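Local coordinates for cell division control protein 45 cdc45 putative (Entamoeba histolytica, PDB 6CC2) that is a putative Cdc45 and, as in other eukaryotes, probably works with MCM and GINS in the helicase that unwinds DNA during replication, at residues E10-L15 and M44-D49; K23-Y28 and T79-D84; K40-M45 and R184-I189. All coordinates share one frame; numbering follows the deposited sequence.

Contact 1: E10-L15 and M44-D49; sequences ELYNGL and MMFEKD. With EDO (1,2-ethanediol), chain J.
Phe46 meets both Leu15 and Tyr12 at one corner of its ring: CE1 lies 3.7 Å from Leu15 CD1 and 3.8 Å from Tyr12 CE2. The tyrosine atom arrives in the plane of the Phe46 ring, at its edge, whereas the leucine methyl approaches at a slant. Selenomethionine Met45 adds an oblique Met-aromatic contact, its SE 5.4 Å from the centre of the Tyr12 ring. Tyr12 holds CG anti to the backbone N (chi1 -153°), with CB directed at helix 33-48; the ring bridges segments whose axes lie 12.3 Å apart and cross at -49°. The contact packs helix 8-20 against the C-terminal end of helix 33-48, the helices before and after strand 24-29, on one side of the parallel sheet, where Leu15 and Phe46 touch Ile25. Tyr12 OH stands 3.2 Å from Met45 O, at an angle too poor for bonding, and donates to Asp49 OD2 over 2.7 Å, the carboxylate plane turned 64° from the ring. Lys195 forms a salt bridge with this oxygen, whose position is less certain. If OD2 is placed correctly, buried Tyr12 has an acceptor at the polar margin of an apolar cluster, and the lysine probably favours a charged Asp49.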
ATOM      1  N   GLU A  10      -0.382 -26.310 -17.510  1.00 39.16           N
ATOM      2  CA  GLU A  10       0.988 -26.700 -17.822  1.00 39.44           C
ATOM      3  C   GLU A  10       1.969 -26.115 -16.811  1.00 33.21           C
ATOM      4  O   GLU A  10       2.937 -26.774 -16.409  1.00 35.49           O
ATOM      5  CB  GLU A  10       1.336 -26.254 -19.241  1.00 48.03           C
ATOM      6  CG  GLU A  10       2.746 -26.617 -19.685  1.00 67.45           C
ATOM      7  CD  GLU A  10       3.061 -26.128 -21.086  1.00 82.88           C
ATOM      8  OE1 GLU A  10       2.123 -25.723 -21.804  1.00 87.15           O
ATOM      9  OE2 GLU A  10       4.251 -26.146 -21.467  1.00 89.23           O
ATOM     10  N   LEU A  11       1.737 -24.872 -16.377  1.00 28.75           N
ATOM     11  CA  LEU A  11       2.624 -24.241 -15.411  1.00 31.69           C
ATOM     12  C   LEU A  11       2.648 -25.018 -14.106  1.00 33.52           C
ATOM     13  O   LEU A  11       3.721 -25.346 -13.582  1.00 31.60           O
ATOM     14  CB  LEU A  11       2.182 -22.795 -15.181  1.00 32.15           C
ATOM     15  CG  LEU A  11       3.137 -21.881 -14.407  1.00 31.76           C
ATOM     16  CD1 LEU A  11       2.836 -20.408 -14.692  1.00 29.87           C
ATOM     17  CD2 LEU A  11       3.077 -22.153 -12.912  1.00 32.10           C
ATOM     18  N   TYR A  12       1.469 -25.324 -13.562  1.00 32.64           N
ATOM     19  CA  TYR A  12       1.395 -25.975 -12.259  1.00 30.85           C
ATOM     20  C   TYR A  12       1.860 -27.428 -12.315  1.00 30.55           C
ATOM     21  O   TYR A  12       2.447 -27.916 -11.343  1.00 32.69           O
ATOM     22  CB  TYR A  12      -0.044 -25.886 -11.719  1.00 35.00           C
ATOM     23  CG  TYR A  12      -0.112 -25.927 -10.214  1.00 30.69           C
ATOM     24  CD1 TYR A  12      -0.187 -27.141  -9.535  1.00 32.37           C
ATOM     25  CD2 TYR A  12      -0.097 -24.768  -9.473  1.00 26.05           C
ATOM     26  CE1 TYR A  12      -0.230 -27.176  -8.153  1.00 31.97           C
ATOM     27  CE2 TYR A  12      -0.145 -24.793  -8.098  1.00 27.23           C
ATOM     28  CZ  TYR A  12      -0.212 -25.998  -7.446  1.00 29.82           C
ATOM     29  OH  TYR A  12      -0.266 -26.021  -6.068  1.00 33.17           O
ATOM     30  N   ASN A  13       1.590 -28.129 -13.413  1.00 30.03           N
ATOM     31  CA  ASN A  13       2.150 -29.465 -13.587  1.00 34.54           C
ATOM     32  C   ASN A  13       3.672 -29.423 -13.501  1.00 34.90           C
ATOM     33  O   ASN A  13       4.300 -30.344 -12.961  1.00 35.94           O
ATOM     34  CB  ASN A  13       1.711 -30.057 -14.923  1.00 38.04           C
ATOM     35  CG  ASN A  13       0.291 -30.581 -14.891  1.00 43.61           C
ATOM     36  OD1 ASN A  13      -0.268 -30.826 -13.822  1.00 49.49           O
ATOM     37  ND2 ASN A  13      -0.290 -30.781 -16.065  1.00 45.69           N
ATOM     38  N   GLY A  14       4.281 -28.363 -14.039  1.00 34.44           N
ATOM     39  CA  GLY A  14       5.725 -28.219 -13.934  1.00 33.82           C
ATOM     40  C   GLY A  14       6.176 -28.056 -12.498  1.00 32.19           C
ATOM     41  O   GLY A  14       7.158 -28.668 -12.070  1.00 35.58           O
ATOM     42  N   LEU A  15       5.449 -27.244 -11.725  1.00 27.91           N
ATOM     43  CA  LEU A  15       5.756 -27.104 -10.308  1.00 28.08           C
ATOM     44  C   LEU A  15       5.672 -28.446  -9.605  1.00 30.23           C
ATOM     45  O   LEU A  15       6.582 -28.839  -8.859  1.00 31.86           O
ATOM     46  CB  LEU A  15       4.789 -26.108  -9.665  1.00 26.52           C
ATOM     47  CG  LEU A  15       4.745 -24.693 -10.203  1.00 27.85           C
ATOM     48  CD1 LEU A  15       3.666 -23.929  -9.441  1.00 28.90           C
ATOM     49  CD2 LEU A  15       6.084 -23.973 -10.050  1.00 31.15           C
HETATM   50  N   MSE A  44      -1.299 -21.350  -0.256  1.00 25.70           N
HETATM   51  CA  MSE A  44      -2.369 -22.273   0.100  1.00 27.99           C
HETATM   52  C   MSE A  44      -2.438 -23.451  -0.870  1.00 29.79           C
HETATM   53  O   MSE A  44      -2.632 -24.592  -0.458  1.00 30.41           O
HETATM   54  CB  MSE A  44      -3.716 -21.553   0.131  1.00 27.07           C
HETATM   55  CG  MSE A  44      -3.807 -20.528   1.230  1.00 28.53           C
HETATM   56 SE   MSE A  44      -5.279 -19.297   0.934  1.00 31.13          SE
HETATM   57  CE  MSE A  44      -6.783 -20.485   1.380  1.00 27.85           C
HETATM   58  N   MSE A  45      -2.317 -23.151  -2.161  1.00 27.56           N
HETATM   59  CA  MSE A  45      -2.279 -24.186  -3.189  1.00 27.88           C
HETATM   60  C   MSE A  45      -1.043 -25.051  -3.008  1.00 26.48           C
HETATM   61  O   MSE A  45      -1.129 -26.271  -3.028  1.00 28.29           O
HETATM   62  CB  MSE A  45      -2.280 -23.551  -4.577  1.00 28.69           C
HETATM   63  CG  MSE A  45      -3.600 -22.895  -4.941  1.00 34.16           C
HETATM   64 SE   MSE A  45      -3.580 -22.320  -6.791  1.00 35.35          SE
HETATM   65  CE  MSE A  45      -2.895 -20.512  -6.512  1.00 28.24           C
ATOM     66  N   PHE A  46       0.114 -24.401  -2.847  1.00 25.70           N
ATOM     67  CA  PHE A  46       1.360 -25.147  -2.685  1.00 26.53           C
ATOM     68  C   PHE A  46       1.310 -26.071  -1.478  1.00 28.49           C
ATOM     69  O   PHE A  46       1.735 -27.235  -1.566  1.00 31.96           O
ATOM     70  CB  PHE A  46       2.537 -24.181  -2.549  1.00 27.79           C
ATOM     71  CG  PHE A  46       2.796 -23.333  -3.759  1.00 27.24           C
ATOM     72  CD1 PHE A  46       2.217 -23.624  -4.985  1.00 24.53           C
ATOM     73  CD2 PHE A  46       3.621 -22.217  -3.661  1.00 26.38           C
ATOM     74  CE1 PHE A  46       2.466 -22.832  -6.086  1.00 21.25           C
ATOM     75  CE2 PHE A  46       3.874 -21.436  -4.767  1.00 24.37           C
ATOM     76  CZ  PHE A  46       3.305 -21.764  -5.981  1.00 21.91           C
ATOM     77  N   GLU A  47       0.794 -25.585  -0.346  1.00 28.95           N
ATOM     78  CA  GLU A  47       0.666 -26.424   0.840  1.00 34.58           C
ATOM     79  C   GLU A  47      -0.171 -27.664   0.550  1.00 36.85           C
ATOM     80  O   GLU A  47       0.215 -28.790   0.895  1.00 37.86           O
ATOM     81  CB  GLU A  47       0.038 -25.634   1.986  1.00 47.98           C
ATOM     82  CG  GLU A  47       0.923 -24.579   2.613  1.00 69.06           C
ATOM     83  CD  GLU A  47       0.160 -23.703   3.596  1.00 83.49           C
ATOM     84  OE1 GLU A  47      -0.859 -24.170   4.150  1.00 87.84           O
ATOM     85  OE2 GLU A  47       0.571 -22.543   3.807  1.00 86.80           O
ATOM     86  N   LYS A  48      -1.326 -27.476  -0.089  1.00 37.77           N
ATOM     87  CA  LYS A  48      -2.223 -28.599  -0.345  1.00 38.17           C
ATOM     88  C   LYS A  48      -1.574 -29.641  -1.242  1.00 37.23           C
ATOM     89  O   LYS A  48      -1.885 -30.827  -1.132  1.00 38.88           O
ATOM     90  CB  LYS A  48      -3.523 -28.082  -0.968  1.00 42.19           C
ATOM     91  CG  LYS A  48      -4.734 -28.949  -0.692  1.00 57.73           C
ATOM     92  CD  LYS A  48      -5.900 -28.116  -0.176  1.00 67.69           C
ATOM     93  CE  LYS A  48      -5.653 -27.635   1.246  1.00 78.91           C
ATOM     94  NZ  LYS A  48      -6.721 -26.709   1.714  1.00 83.53           N
ATOM     95  N   ASP A  49      -0.647 -29.234  -2.105  1.00 36.28           N
ATOM     96  CA  ASP A  49       0.019 -30.137  -3.032  1.00 41.61           C
ATOM     97  C   ASP A  49       1.407 -30.574  -2.558  1.00 41.59           C
ATOM     98  O   ASP A  49       2.116 -31.267  -3.294  1.00 41.08           O
ATOM     99  CB  ASP A  49       0.128 -29.488  -4.410  1.00 41.44           C
ATOM    100  CG  ASP A  49      -1.200 -29.412  -5.129  1.00 44.44           C
ATOM    101  OD1 ASP A  49      -1.869 -30.467  -5.244  1.00 50.90           O
ATOM    102  OD2 ASP A  49      -1.566 -28.298  -5.580  1.00 39.36           O
TER
HETATM  103  C1  EDO J 609       4.010 -19.948   4.568  1.00 47.90           C
HETATM  104  O1  EDO J 609       5.015 -20.008   3.546  1.00 38.63           O
HETATM  105  C2  EDO J 609       2.799 -20.753   4.123  1.00 59.98           C
HETATM  106  O2  EDO J 609       3.204 -22.090   3.794  1.00 61.43           O

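Contact 2: K23-Y28 and T79-D84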
ATOM      1  N   LYS A  23      13.145 -30.238  -5.129  1.00 62.44           N
ATOM      2  CA  LYS A  23      13.414 -28.840  -5.433  1.00 54.26           C
ATOM      3  C   LYS A  23      12.319 -27.950  -4.839  1.00 44.92           C
ATOM      4  O   LYS A  23      11.226 -28.411  -4.506  1.00 39.80           O
ATOM      5  CB  LYS A  23      13.518 -28.645  -6.945  1.00 59.12           C
ATOM      6  CG  LYS A  23      14.656 -29.435  -7.592  1.00 71.12           C
ATOM      7  CD  LYS A  23      14.655 -29.262  -9.102  1.00 77.09           C
ATOM      8  CE  LYS A  23      15.913 -29.839  -9.725  1.00 88.42           C
ATOM      9  NZ  LYS A  23      15.939 -29.619 -11.196  1.00 94.77           N
ATOM     10  N   THR A  24      12.633 -26.662  -4.707  1.00 39.39           N
ATOM     11  CA  THR A  24      11.759 -25.733  -3.998  1.00 37.97           C
ATOM     12  C   THR A  24      11.407 -24.515  -4.858  1.00 31.97           C
ATOM     13  O   THR A  24      12.015 -24.249  -5.896  1.00 32.85           O
ATOM     14  CB  THR A  24      12.405 -25.256  -2.683  1.00 46.06           C
ATOM     15  OG1 THR A  24      13.487 -24.367  -2.987  1.00 51.73           O
ATOM     16  CG2 THR A  24      12.928 -26.434  -1.881  1.00 53.12           C
ATOM     17  N   ILE A  25      10.395 -23.791  -4.403  1.00 27.65           N
ATOM     18  CA  ILE A  25       9.905 -22.577  -5.053  1.00 27.53           C
ATOM     19  C   ILE A  25      10.252 -21.390  -4.159  1.00 26.57           C
ATOM     20  O   ILE A  25       9.990 -21.412  -2.953  1.00 32.88           O
ATOM     21  CB  ILE A  25       8.385 -22.637  -5.301  1.00 26.14           C
ATOM     22  CG1 ILE A  25       8.021 -23.869  -6.136  1.00 30.02           C
ATOM     23  CG2 ILE A  25       7.906 -21.372  -5.980  1.00 25.49           C
ATOM     24  CD1 ILE A  25       6.543 -24.217  -6.055  1.00 33.92           C
ATOM     25  N   GLN A  26      10.820 -20.345  -4.751  1.00 24.67           N
ATOM     26  CA  GLN A  26      11.207 -19.139  -4.044  1.00 26.46           C
ATOM     27  C   GLN A  26      10.317 -18.009  -4.534  1.00 23.25           C
ATOM     28  O   GLN A  26      10.242 -17.753  -5.743  1.00 26.17           O
ATOM     29  CB  GLN A  26      12.676 -18.826  -4.320  1.00 33.20           C
ATOM     30  CG  GLN A  26      13.412 -18.199  -3.196  1.00 37.32           C
ATOM     31  CD  GLN A  26      14.860 -17.970  -3.558  1.00 32.58           C
ATOM     32  OE1 GLN A  26      15.186 -17.849  -4.739  1.00 31.72           O
ATOM     33  NE2 GLN A  26      15.721 -17.885  -2.561  1.00 32.33           N
ATOM     34  N   LEU A  27       9.636 -17.326  -3.608  1.00 20.70           N
ATOM     35  CA  LEU A  27       8.748 -16.236  -3.966  1.00 22.29           C
ATOM     36  C   LEU A  27       9.285 -14.936  -3.390  1.00 23.02           C
ATOM     37  O   LEU A  27       9.398 -14.800  -2.172  1.00 22.45           O
ATOM     38  CB  LEU A  27       7.323 -16.503  -3.453  1.00 23.93           C
ATOM     39  CG  LEU A  27       6.685 -17.767  -4.041  1.00 28.05           C
ATOM     40  CD1 LEU A  27       6.814 -18.925  -3.064  1.00 29.50           C
ATOM     41  CD2 LEU A  27       5.247 -17.518  -4.424  1.00 29.38           C
ATOM     42  N   TYR A  28       9.651 -14.015  -4.273  1.00 20.78           N
ATOM     43  CA  TYR A  28      10.171 -12.703  -3.905  1.00 18.83           C
ATOM     44  C   TYR A  28       8.996 -11.727  -3.811  1.00 19.41           C
ATOM     45  O   TYR A  28       8.259 -11.539  -4.776  1.00 20.67           O
ATOM     46  CB  TYR A  28      11.186 -12.234  -4.951  1.00 18.55           C
ATOM     47  CG  TYR A  28      12.446 -13.059  -5.055  1.00 19.84           C
ATOM     48  CD1 TYR A  28      12.406 -14.395  -5.444  1.00 23.01           C
ATOM     49  CD2 TYR A  28      13.681 -12.506  -4.782  1.00 21.27           C
ATOM     50  CE1 TYR A  28      13.563 -15.152  -5.529  1.00 25.18           C
ATOM     51  CE2 TYR A  28      14.849 -13.240  -4.881  1.00 22.84           C
ATOM     52  CZ  TYR A  28      14.782 -14.569  -5.249  1.00 27.21           C
ATOM     53  OH  TYR A  28      15.944 -15.295  -5.340  1.00 28.56           O
ATOM     54  N   THR A  79      12.251 -22.855  -9.155  1.00 28.75           N
ATOM     55  CA  THR A  79      11.326 -21.891  -9.700  1.00 25.96           C
ATOM     56  C   THR A  79      11.367 -20.657  -8.806  1.00 23.66           C
ATOM     57  O   THR A  79      11.462 -20.787  -7.580  1.00 26.17           O
ATOM     58  CB  THR A  79       9.894 -22.430  -9.735  1.00 31.10           C
ATOM     59  OG1 THR A  79       9.828 -23.612 -10.519  1.00 34.61           O
ATOM     60  CG2 THR A  79       8.946 -21.418 -10.329  1.00 27.40           C
ATOM     61  N   VAL A  80      11.284 -19.478  -9.413  1.00 23.49           N
ATOM     62  CA  VAL A  80      11.128 -18.235  -8.660  1.00 26.45           C
ATOM     63  C   VAL A  80       9.893 -17.509  -9.171  1.00 26.01           C
ATOM     64  O   VAL A  80       9.604 -17.511 -10.375  1.00 23.47           O
ATOM     65  CB  VAL A  80      12.372 -17.323  -8.758  1.00 26.52           C
ATOM     66  CG1 VAL A  80      13.569 -18.049  -8.214  1.00 23.01           C
ATOM     67  CG2 VAL A  80      12.595 -16.859 -10.192  1.00 30.44           C
ATOM     68  N   PHE A  81       9.162 -16.905  -8.240  1.00 23.84           N
ATOM     69  CA  PHE A  81       8.085 -15.971  -8.530  1.00 22.47           C
ATOM     70  C   PHE A  81       8.507 -14.601  -8.020  1.00 22.02           C
ATOM     71  O   PHE A  81       8.971 -14.487  -6.885  1.00 24.10           O
ATOM     72  CB  PHE A  81       6.790 -16.380  -7.824  1.00 21.74           C
ATOM     73  CG  PHE A  81       6.108 -17.533  -8.444  1.00 21.30           C
ATOM     74  CD1 PHE A  81       6.505 -18.833  -8.153  1.00 24.65           C
ATOM     75  CD2 PHE A  81       5.044 -17.339  -9.323  1.00 21.46           C
ATOM     76  CE1 PHE A  81       5.845 -19.911  -8.715  1.00 25.44           C
ATOM     77  CE2 PHE A  81       4.395 -18.427  -9.888  1.00 21.85           C
ATOM     78  CZ  PHE A  81       4.806 -19.702  -9.592  1.00 25.39           C
ATOM     79  N   PHE A  82       8.355 -13.582  -8.857  1.00 18.36           N
ATOM     80  CA  PHE A  82       8.527 -12.190  -8.469  1.00 20.81           C
ATOM     81  C   PHE A  82       7.134 -11.586  -8.358  1.00 21.06           C
ATOM     82  O   PHE A  82       6.365 -11.597  -9.336  1.00 19.49           O
ATOM     83  CB  PHE A  82       9.373 -11.441  -9.493  1.00 21.19           C
ATOM     84  CG  PHE A  82      10.770 -12.000  -9.666  1.00 25.23           C
ATOM     85  CD1 PHE A  82      11.485 -12.484  -8.582  1.00 30.81           C
ATOM     86  CD2 PHE A  82      11.352 -12.047 -10.912  1.00 28.73           C
ATOM     87  CE1 PHE A  82      12.768 -12.992  -8.736  1.00 31.63           C
ATOM     88  CE2 PHE A  82      12.640 -12.550 -11.076  1.00 26.52           C
ATOM     89  CZ  PHE A  82      13.351 -13.026  -9.979  1.00 25.45           C
ATOM     90  N   ILE A  83       6.792 -11.100  -7.162  1.00 18.78           N
ATOM     91  CA  ILE A  83       5.435 -10.634  -6.864  1.00 17.79           C
ATOM     92  C   ILE A  83       5.430  -9.116  -6.689  1.00 19.86           C
ATOM     93  O   ILE A  83       6.069  -8.579  -5.776  1.00 20.14           O
ATOM     94  CB  ILE A  83       4.879 -11.344  -5.618  1.00 18.25           C
ATOM     95  CG1 ILE A  83       4.819 -12.855  -5.865  1.00 21.64           C
ATOM     96  CG2 ILE A  83       3.507 -10.792  -5.246  1.00 19.03           C
ATOM     97  CD1 ILE A  83       4.399 -13.669  -4.650  1.00 27.72           C
ATOM     98  N   ASP A  84       4.660  -8.451  -7.561  1.00 19.73           N
ATOM     99  CA  ASP A  84       4.439  -6.988  -7.574  1.00 20.42           C
ATOM    100  C   ASP A  84       5.733  -6.223  -7.809  1.00 22.37           C
ATOM    101  O   ASP A  84       5.866  -5.068  -7.441  1.00 22.17           O
ATOM    102  CB  ASP A  84       3.714  -6.493  -6.318  1.00 20.85           C
ATOM    103  CG  ASP A  84       2.564  -5.509  -6.648  1.00 28.93           C
ATOM    104  OD1 ASP A  84       2.274  -5.291  -7.848  1.00 26.97           O
ATOM    105  OD2 ASP A  84       1.936  -4.960  -5.709  1.00 30.16           O
TER
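Tyr28 and Phe82 form a T-shaped pair in which the edge of Phe82 addresses one face of Tyr28. The ring centres are 5.1 Å apart and the planes stand at 82°; Phe82 CE1 lies over the tyrosine face, shifted toward the rim, 3.6 Å from Tyr28 CD1. Tyr28 CB sits in the plane of the Phe82 ring, at its edge, while Phe81 O borders the edge of Tyr28. The tyrosine hydroxyl turns back along its own strand to donate to Gln26 OE1 (2.7 Å), coming from above the amide plane, 61° out of it. On the opposite face of the sheet, Ile25 CG2, anti to its backbone N, touches the edge of the Phe81 ring, 3.6 Å from CD1, and Leu27 CD2 bridges Phe81 CB and Ile83 CD1. Between these layers runs a parallel ladder: Gln26 N to Thr79 O, Gln26 O to Phe81 N, Phe81 O to Tyr28 N (2.7 Å) and Tyr28 O to Ile83 N (2.8 Å). Strand 24-29 pairs with 53-57 on its other flank, and 77-83 with 102-106, so both are interior strands of a parallel sheet in an alpha/beta fold, consistent with the DHH-like core known for Cdc45. Leu27 and Ile83 press on helix 33-48, Thr79 OG1 bonds Arg18 of helix 8-20, and Gln26 NE2 reaches Thr71 of helix 61-71 beyond the other face.

Contact 3: K40-M45 and R184-I189; sequences KILSMM and RVALAI
Ile41 and Ala186 mark the point where the helical segments draw nearest, their CA atoms 6.0 Å apart and the axes, 9.0 Å from one another, running in similar directions at 24°. The methyl of Ala186 is the common meeting point for Ile41 and Leu42. Ile41 CG2, anti to its backbone N, closes on Ala186 CB at 3.5 Å and also lies against the backbone leading into Leu187. Leu42 comes to the same methyl from the next position along its helix, CG at 4.1 Å, and its CD2 extends to Ile189 CD1. One turn further, the chain of Met45 is bent at its end: chi3 of -91° places the terminal CE 3.7 Å from Ala186 O and 4.1 Å from Ile189 CG2, the Met45 and Ile189 side chains crossing at about a right angle. Behind this surface, Ser43 OG folds back onto Lys40 O at 2.6 Å, a carbonyl that also accepts Met44 N. The contact packs helix 33-48, which lies against the parallel sheet through Leu42, onto helix 182-192. No hydrogen bond joins segments 40-45 and 184-189; they meet by van der Waals contact. An alanine at the point of nearest approach, with no side-chain atom beyond CB, suits the close spacing of the two backbones, and cohesion here probably comes mainly from burying apolar side chains.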
ATOM      1  N   LYS A  40       0.045 -15.457  -0.125  1.00 19.38           N
ATOM      2  CA  LYS A  40      -0.834 -16.297   0.692  1.00 17.44           C
ATOM      3  C   LYS A  40      -1.638 -17.258  -0.174  1.00 18.86           C
ATOM      4  O   LYS A  40      -1.697 -18.469   0.104  1.00 20.25           O
ATOM      5  CB  LYS A  40      -1.771 -15.390   1.521  1.00 19.10           C
ATOM      6  CG  LYS A  40      -2.820 -16.116   2.354  1.00 21.05           C
ATOM      7  CD  LYS A  40      -2.191 -17.017   3.380  1.00 22.01           C
ATOM      8  CE  LYS A  40      -3.232 -17.662   4.274  1.00 25.58           C
ATOM      9  NZ  LYS A  40      -2.592 -18.564   5.298  1.00 26.03           N
ATOM     10  N   ILE A  41      -2.239 -16.741  -1.247  1.00 19.32           N
ATOM     11  CA  ILE A  41      -3.093 -17.573  -2.093  1.00 20.50           C
ATOM     12  C   ILE A  41      -2.276 -18.654  -2.795  1.00 22.24           C
ATOM     13  O   ILE A  41      -2.672 -19.824  -2.851  1.00 23.41           O
ATOM     14  CB  ILE A  41      -3.861 -16.677  -3.093  1.00 20.55           C
ATOM     15  CG1 ILE A  41      -4.877 -15.831  -2.327  1.00 20.58           C
ATOM     16  CG2 ILE A  41      -4.561 -17.520  -4.142  1.00 22.85           C
ATOM     17  CD1 ILE A  41      -5.660 -14.833  -3.195  1.00 19.95           C
ATOM     18  N   LEU A  42      -1.123 -18.273  -3.363  1.00 20.05           N
ATOM     19  CA  LEU A  42      -0.229 -19.277  -3.924  1.00 20.01           C
ATOM     20  C   LEU A  42       0.194 -20.282  -2.863  1.00 20.82           C
ATOM     21  O   LEU A  42       0.262 -21.499  -3.122  1.00 22.83           O
ATOM     22  CB  LEU A  42       0.993 -18.623  -4.546  1.00 20.00           C
ATOM     23  CG  LEU A  42       0.705 -17.715  -5.746  1.00 22.04           C
ATOM     24  CD1 LEU A  42       1.973 -16.917  -6.073  1.00 22.61           C
ATOM     25  CD2 LEU A  42       0.221 -18.489  -6.950  1.00 26.63           C
ATOM     26  N   SER A  43       0.518 -19.802  -1.663  1.00 23.87           N
ATOM     27  CA  SER A  43       1.027 -20.714  -0.648  1.00 25.84           C
ATOM     28  C   SER A  43      -0.028 -21.717  -0.212  1.00 25.63           C
ATOM     29  O   SER A  43       0.307 -22.842   0.159  1.00 27.42           O
ATOM     30  CB  SER A  43       1.553 -19.929   0.550  1.00 27.00           C
ATOM     31  OG  SER A  43       0.475 -19.356   1.274  1.00 31.31           O
HETATM   32  N   MSE A  44      -1.299 -21.350  -0.256  1.00 25.70           N
HETATM   33  CA  MSE A  44      -2.369 -22.273   0.100  1.00 27.99           C
HETATM   34  C   MSE A  44      -2.438 -23.451  -0.870  1.00 29.79           C
HETATM   35  O   MSE A  44      -2.632 -24.592  -0.458  1.00 30.41           O
HETATM   36  CB  MSE A  44      -3.716 -21.553   0.131  1.00 27.07           C
HETATM   37  CG  MSE A  44      -3.807 -20.528   1.230  1.00 28.53           C
HETATM   38 SE   MSE A  44      -5.279 -19.297   0.934  1.00 31.13          SE
HETATM   39  CE  MSE A  44      -6.783 -20.485   1.380  1.00 27.85           C
HETATM   40  N   MSE A  45      -2.317 -23.151  -2.161  1.00 27.56           N
HETATM   41  CA  MSE A  45      -2.279 -24.186  -3.189  1.00 27.88           C
HETATM   42  C   MSE A  45      -1.043 -25.051  -3.008  1.00 26.48           C
HETATM   43  O   MSE A  45      -1.129 -26.271  -3.028  1.00 28.29           O
HETATM   44  CB  MSE A  45      -2.280 -23.551  -4.577  1.00 28.69           C
HETATM   45  CG  MSE A  45      -3.600 -22.895  -4.941  1.00 34.16           C
HETATM   46 SE   MSE A  45      -3.580 -22.320  -6.791  1.00 35.35          SE
HETATM   47  CE  MSE A  45      -2.895 -20.512  -6.512  1.00 28.24           C
ATOM     48  N   ARG A 184      -5.467 -10.956  -7.108  1.00 18.24           N
ATOM     49  CA  ARG A 184      -6.518 -11.375  -8.020  1.00 20.77           C
ATOM     50  C   ARG A 184      -5.993 -12.383  -9.042  1.00 21.76           C
ATOM     51  O   ARG A 184      -6.698 -13.331  -9.411  1.00 22.46           O
ATOM     52  CB  ARG A 184      -7.101 -10.143  -8.720  1.00 19.97           C
ATOM     53  CG  ARG A 184      -8.007 -10.438  -9.848  1.00 22.31           C
ATOM     54  CD  ARG A 184      -9.324 -11.070  -9.392  1.00 32.07           C
ATOM     55  NE  ARG A 184     -10.295 -11.077 -10.484  1.00 35.84           N
ATOM     56  CZ  ARG A 184     -11.177 -10.106 -10.710  1.00 35.29           C
ATOM     57  NH1 ARG A 184     -11.239  -9.052  -9.907  1.00 34.09           N
ATOM     58  NH2 ARG A 184     -12.008 -10.196 -11.732  1.00 33.45           N
ATOM     59  N   VAL A 185      -4.752 -12.198  -9.505  1.00 20.31           N
ATOM     60  CA  VAL A 185      -4.162 -13.150 -10.438  1.00 21.88           C
ATOM     61  C   VAL A 185      -3.983 -14.508  -9.769  1.00 22.26           C
ATOM     62  O   VAL A 185      -4.239 -15.552 -10.380  1.00 21.90           O
ATOM     63  CB  VAL A 185      -2.828 -12.615 -10.986  1.00 25.00           C
ATOM     64  CG1 VAL A 185      -2.135 -13.698 -11.838  1.00 27.43           C
ATOM     65  CG2 VAL A 185      -3.042 -11.370 -11.811  1.00 25.33           C
ATOM     66  N   ALA A 186      -3.522 -14.519  -8.514  1.00 21.83           N
ATOM     67  CA  ALA A 186      -3.374 -15.792  -7.805  1.00 20.20           C
ATOM     68  C   ALA A 186      -4.725 -16.486  -7.665  1.00 19.69           C
ATOM     69  O   ALA A 186      -4.832 -17.713  -7.871  1.00 19.96           O
ATOM     70  CB  ALA A 186      -2.735 -15.574  -6.439  1.00 17.52           C
ATOM     71  N   LEU A 187      -5.766 -15.721  -7.344  1.00 19.53           N
ATOM     72  CA  LEU A 187      -7.128 -16.253  -7.293  1.00 20.26           C
ATOM     73  C   LEU A 187      -7.548 -16.805  -8.644  1.00 20.78           C
ATOM     74  O   LEU A 187      -8.193 -17.863  -8.723  1.00 22.22           O
ATOM     75  CB  LEU A 187      -8.109 -15.168  -6.845  1.00 20.14           C
ATOM     76  CG  LEU A 187      -9.587 -15.553  -6.864  1.00 24.70           C
ATOM     77  CD1 LEU A 187      -9.910 -16.655  -5.839  1.00 29.42           C
ATOM     78  CD2 LEU A 187     -10.437 -14.290  -6.591  1.00 25.97           C
ATOM     79  N   ALA A 188      -7.152 -16.127  -9.729  1.00 21.79           N
ATOM     80  CA  ALA A 188      -7.496 -16.611 -11.066  1.00 23.64           C
ATOM     81  C   ALA A 188      -6.825 -17.946 -11.373  1.00 22.48           C
ATOM     82  O   ALA A 188      -7.427 -18.800 -12.024  1.00 24.58           O
ATOM     83  CB  ALA A 188      -7.113 -15.568 -12.117  1.00 24.87           C
ATOM     84  N   ILE A 189      -5.578 -18.136 -10.934  1.00 20.91           N
ATOM     85  CA  ILE A 189      -4.913 -19.428 -11.097  1.00 24.17           C
ATOM     86  C   ILE A 189      -5.689 -20.509 -10.363  1.00 21.57           C
ATOM     87  O   ILE A 189      -5.943 -21.585 -10.901  1.00 23.54           O
ATOM     88  CB  ILE A 189      -3.453 -19.356 -10.602  1.00 23.96           C
ATOM     89  CG1 ILE A 189      -2.647 -18.380 -11.475  1.00 25.05           C
ATOM     90  CG2 ILE A 189      -2.837 -20.742 -10.586  1.00 25.88           C
ATOM     91  CD1 ILE A 189      -1.275 -18.044 -10.907  1.00 24.78           C
TER

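In the fold
From the N terminus, helix 8-20 leads into strand 24-29 and then helix 33-48; contact 1 closes that loop by joining the two helices. Contact 2 begins inside it and closes later, at strand 77-83, so the two cross. Contact 3 starts on helix 33-48, sharing Met44 and Met45 with contact 1, and closes the longest loop at helix 182-192; it too crosses contact 2. The sites also touch in space: Ile25 meets Leu15 and Phe46, and Leu27 meets Phe46 and Leu42. Helix 33-48 is thus the common element, bound to the N-terminal helix, the parallel sheet and a helix much later in sequence.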